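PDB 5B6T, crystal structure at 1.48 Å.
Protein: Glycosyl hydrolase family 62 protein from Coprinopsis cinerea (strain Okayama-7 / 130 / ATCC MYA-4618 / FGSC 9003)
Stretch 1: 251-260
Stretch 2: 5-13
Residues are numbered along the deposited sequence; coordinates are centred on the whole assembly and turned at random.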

# COMPACT_ATOMS: atom_id res chain seq x y z
N ASN A 251 -3.56 -10.84 16.55
CA ASN A 251 -4.89 -10.21 16.63
C ASN A 251 -5.77 -10.45 15.40
O ASN A 251 -6.72 -9.70 15.15
CB ASN A 251 -4.82 -8.71 16.98
CG ASN A 251 -4.36 -7.83 15.84
OD1 ASN A 251 -3.79 -8.30 14.87
ND2 ASN A 251 -4.53 -6.52 15.99
N VAL A 252 -5.43 -11.48 14.65
CA VAL A 252 -6.18 -11.87 13.46
C VAL A 252 -6.75 -13.27 13.63
O VAL A 252 -6.01 -14.25 13.70
CB VAL A 252 -5.29 -11.82 12.21
CG1 VAL A 252 -5.98 -12.44 11.01
CG2 VAL A 252 -4.86 -10.37 11.92
N ALA A 253 -8.08 -13.31 13.76
CA ALA A 253 -8.85 -14.53 13.70
C ALA A 253 -9.09 -14.87 12.24
O ALA A 253 -9.04 -13.99 11.38
CB ALA A 253 -10.20 -14.34 14.40
N PHE A 254 -9.38 -16.15 12.00
CA PHE A 254 -9.84 -16.59 10.69
C PHE A 254 -11.18 -17.31 10.88
O PHE A 254 -11.31 -18.11 11.82
CB PHE A 254 -8.84 -17.57 10.06
CG PHE A 254 -7.48 -16.98 9.79
CD1 PHE A 254 -6.56 -16.85 10.81
CD2 PHE A 254 -7.12 -16.59 8.52
CE1 PHE A 254 -5.33 -16.29 10.56
CE2 PHE A 254 -5.87 -16.06 8.28
CZ PHE A 254 -4.98 -15.89 9.30
N THR A 255 -12.14 -17.07 9.99
CA THR A 255 -13.41 -17.86 10.01
C THR A 255 -13.07 -19.31 9.65
O THR A 255 -13.65 -20.24 10.20
CB THR A 255 -14.49 -17.30 9.06
OG1 THR A 255 -13.97 -17.17 7.73
CG2 THR A 255 -14.96 -15.94 9.54
N GLY A 256 -12.14 -19.47 8.73
CA GLY A 256 -11.60 -20.77 8.35
C GLY A 256 -10.29 -21.07 9.06
O GLY A 256 -10.07 -20.66 10.20
N ASN A 257 -9.41 -21.77 8.38
CA ASN A 257 -8.13 -22.15 8.98
C ASN A 257 -7.15 -20.99 8.82
O ASN A 257 -7.26 -20.21 7.86
CB ASN A 257 -7.56 -23.41 8.34
CG ASN A 257 -8.50 -24.59 8.47
OD1 ASN A 257 -8.88 -24.98 9.58
ND2 ASN A 257 -8.87 -25.16 7.33
N ALA A 258 -6.19 -20.89 9.72
CA ALA A 258 -5.17 -19.84 9.61
C ALA A 258 -4.22 -20.15 8.43
O ALA A 258 -3.39 -21.05 8.54
CB ALA A 258 -4.39 -19.72 10.89
N TRP A 259 -4.30 -19.41 7.33
CA TRP A 259 -3.51 -19.72 6.14
C TRP A 259 -2.20 -18.94 6.04
O TRP A 259 -1.33 -19.22 5.20
CB TRP A 259 -4.38 -19.54 4.91
CG TRP A 259 -4.78 -18.12 4.64
CD1 TRP A 259 -5.87 -17.48 5.12
CD2 TRP A 259 -4.10 -17.18 3.78
NE1 TRP A 259 -5.91 -16.18 4.65
CE2 TRP A 259 -4.84 -15.98 3.81
CE3 TRP A 259 -2.94 -17.24 2.99
CZ2 TRP A 259 -4.47 -14.84 3.08
CZ3 TRP A 259 -2.59 -16.11 2.24
CH2 TRP A 259 -3.35 -14.93 2.30
N THR A 260 -2.06 -17.94 6.90
CA THR A 260 -0.87 -17.12 6.91
C THR A 260 -0.55 -16.74 8.35
O THR A 260 -1.47 -16.53 9.15
CB THR A 260 -1.07 -15.85 6.03
OG1 THR A 260 0.13 -15.08 6.04
CG2 THR A 260 -2.25 -15.01 6.52
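Stretch 2 5-13: FRWSSSGPL

Stretch 2 lies beside stretch 1 as a parallel β-strand neighbour, joined by a short ladder of main-chain hydrogen bonds and closed at its far end by Pro12 packed over the indole of Trp259. Both segments are extended through the paired region, Val252 to Phe254 being the strand in stretch 1, and the two run in the same N-to-C sense with their axes crossing at -41°. Val252 pairs with Trp7, Ala253 with Ser8 and Phe254 with Ser9, at CA-CA distances of 4.8, 4.6 and 4.7 Å.

The ladder zigzags between residues, as parallel pairing requires: Trp7 N donates to Asn251 O (3.0 Å), Ala253 N to Trp7 O (2.8 Å) and Ser9 N to Ala253 O (2.7 Å). Ala253 thus uses both its amide and its carbonyl, and the latter also receives a CA-H...O contact from Ser8 CA at 3.3 Å. Upstream, the Asn251 side chain extends the bonding, ND2 donating to Phe5 O at 2.9 Å.

Side chains alternate across the sheet. Val252, Phe254, Trp7 and Ser9 share one face, where Val252 CG2 lies 3.9 Å from Trp7 CD1, and Ser9 CB sits 3.7 Å from Val252 CG1 and 3.6 Å from Phe254 CD2. Ala253 and Ser8 point to the other.

Beyond the ladder the Thr255 N to Ser9 O distance opens to 3.6 Å, and a water takes over, donating to Ser9 O (2.7 Å) and accepting from Gly256 N (3.0 Å). Stretch 1 then loops out of reach before Trp259 returns with its CA-to-CB bond toward stretch 2. Its NE1 donates to Ser10 O (3.0 Å), which also accepts from Ser9 OG (2.7 Å). Pro12 CD stands 3.6 Å from the centroid of the Trp259 five-membered ring, almost on the ring normal, a CH-π contact.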

# COMPACT_ATOMS: atom_id res chain seq x y z
N PHE A 5 -6.84 -3.26 18.13
CA PHE A 5 -7.56 -3.82 17.00
C PHE A 5 -7.71 -5.32 17.09
O PHE A 5 -6.85 -6.02 17.58
CB PHE A 5 -6.84 -3.45 15.69
CG PHE A 5 -6.79 -1.99 15.47
CD1 PHE A 5 -7.84 -1.35 14.83
CD2 PHE A 5 -5.79 -1.22 16.05
CE1 PHE A 5 -7.83 0.04 14.71
CE2 PHE A 5 -5.80 0.15 15.92
CZ PHE A 5 -6.81 0.77 15.25
N ARG A 6 -8.84 -5.80 16.59
CA ARG A 6 -9.06 -7.21 16.35
C ARG A 6 -9.70 -7.39 14.99
O ARG A 6 -10.52 -6.57 14.55
CB ARG A 6 -9.93 -7.84 17.45
CG ARG A 6 -9.08 -8.01 18.70
CD ARG A 6 -9.69 -8.95 19.72
NE ARG A 6 -10.06 -10.22 19.11
CZ ARG A 6 -9.26 -11.24 18.80
NH1 ARG A 6 -7.96 -11.22 19.03
NH2 ARG A 6 -9.81 -12.32 18.26
N TRP A 7 -9.34 -8.48 14.33
CA TRP A 7 -9.75 -8.72 12.93
C TRP A 7 -10.21 -10.15 12.74
O TRP A 7 -9.78 -11.08 13.45
CB TRP A 7 -8.59 -8.51 11.94
CG TRP A 7 -7.84 -7.24 12.10
CD1 TRP A 7 -6.74 -7.04 12.87
CD2 TRP A 7 -8.14 -5.98 11.47
NE1 TRP A 7 -6.33 -5.74 12.75
CE2 TRP A 7 -7.17 -5.07 11.90
CE3 TRP A 7 -9.14 -5.54 10.60
CZ2 TRP A 7 -7.15 -3.73 11.49
CZ3 TRP A 7 -9.12 -4.23 10.17
CH2 TRP A 7 -8.13 -3.32 10.61
N SER A 8 -11.02 -10.32 11.69
CA SER A 8 -11.34 -11.62 11.12
C SER A 8 -10.88 -11.63 9.67
O SER A 8 -11.25 -10.73 8.89
CB SER A 8 -12.85 -11.89 11.19
OG SER A 8 -13.15 -13.13 10.54
N SER A 9 -10.08 -12.62 9.32
CA SER A 9 -9.53 -12.74 7.98
C SER A 9 -10.29 -13.73 7.13
O SER A 9 -10.65 -14.83 7.58
CB SER A 9 -8.07 -13.17 8.00
OG SER A 9 -7.55 -13.21 6.66
N SER A 10 -10.50 -13.34 5.88
CA SER A 10 -10.87 -14.27 4.83
C SER A 10 -9.77 -15.27 4.56
O SER A 10 -8.65 -15.13 5.06
CB SER A 10 -11.13 -13.51 3.53
OG SER A 10 -9.90 -13.04 2.97
N GLY A 11 -10.07 -16.27 3.75
CA GLY A 11 -9.04 -17.06 3.14
C GLY A 11 -8.34 -16.29 2.04
O GLY A 11 -8.63 -15.10 1.83
N PRO A 12 -7.42 -16.94 1.34
CA PRO A 12 -6.78 -16.24 0.21
C PRO A 12 -7.82 -16.01 -0.87
O PRO A 12 -8.51 -16.98 -1.29
CB PRO A 12 -5.70 -17.21 -0.25
CG PRO A 12 -6.06 -18.55 0.35
CD PRO A 12 -6.92 -18.31 1.54
N LEU A 13 -7.95 -14.76 -1.32
CA LEU A 13 -8.99 -14.40 -2.27
C LEU A 13 -8.43 -14.30 -3.68
O LEU A 13 -9.11 -14.68 -4.65
CB LEU A 13 -9.66 -13.09 -1.91
CG LEU A 13 -10.38 -13.06 -0.55
CD1 LEU A 13 -10.89 -11.67 -0.25
CD2 LEU A 13 -11.49 -14.09 -0.43
O HOH W 1 -10.91 -17.48 6.92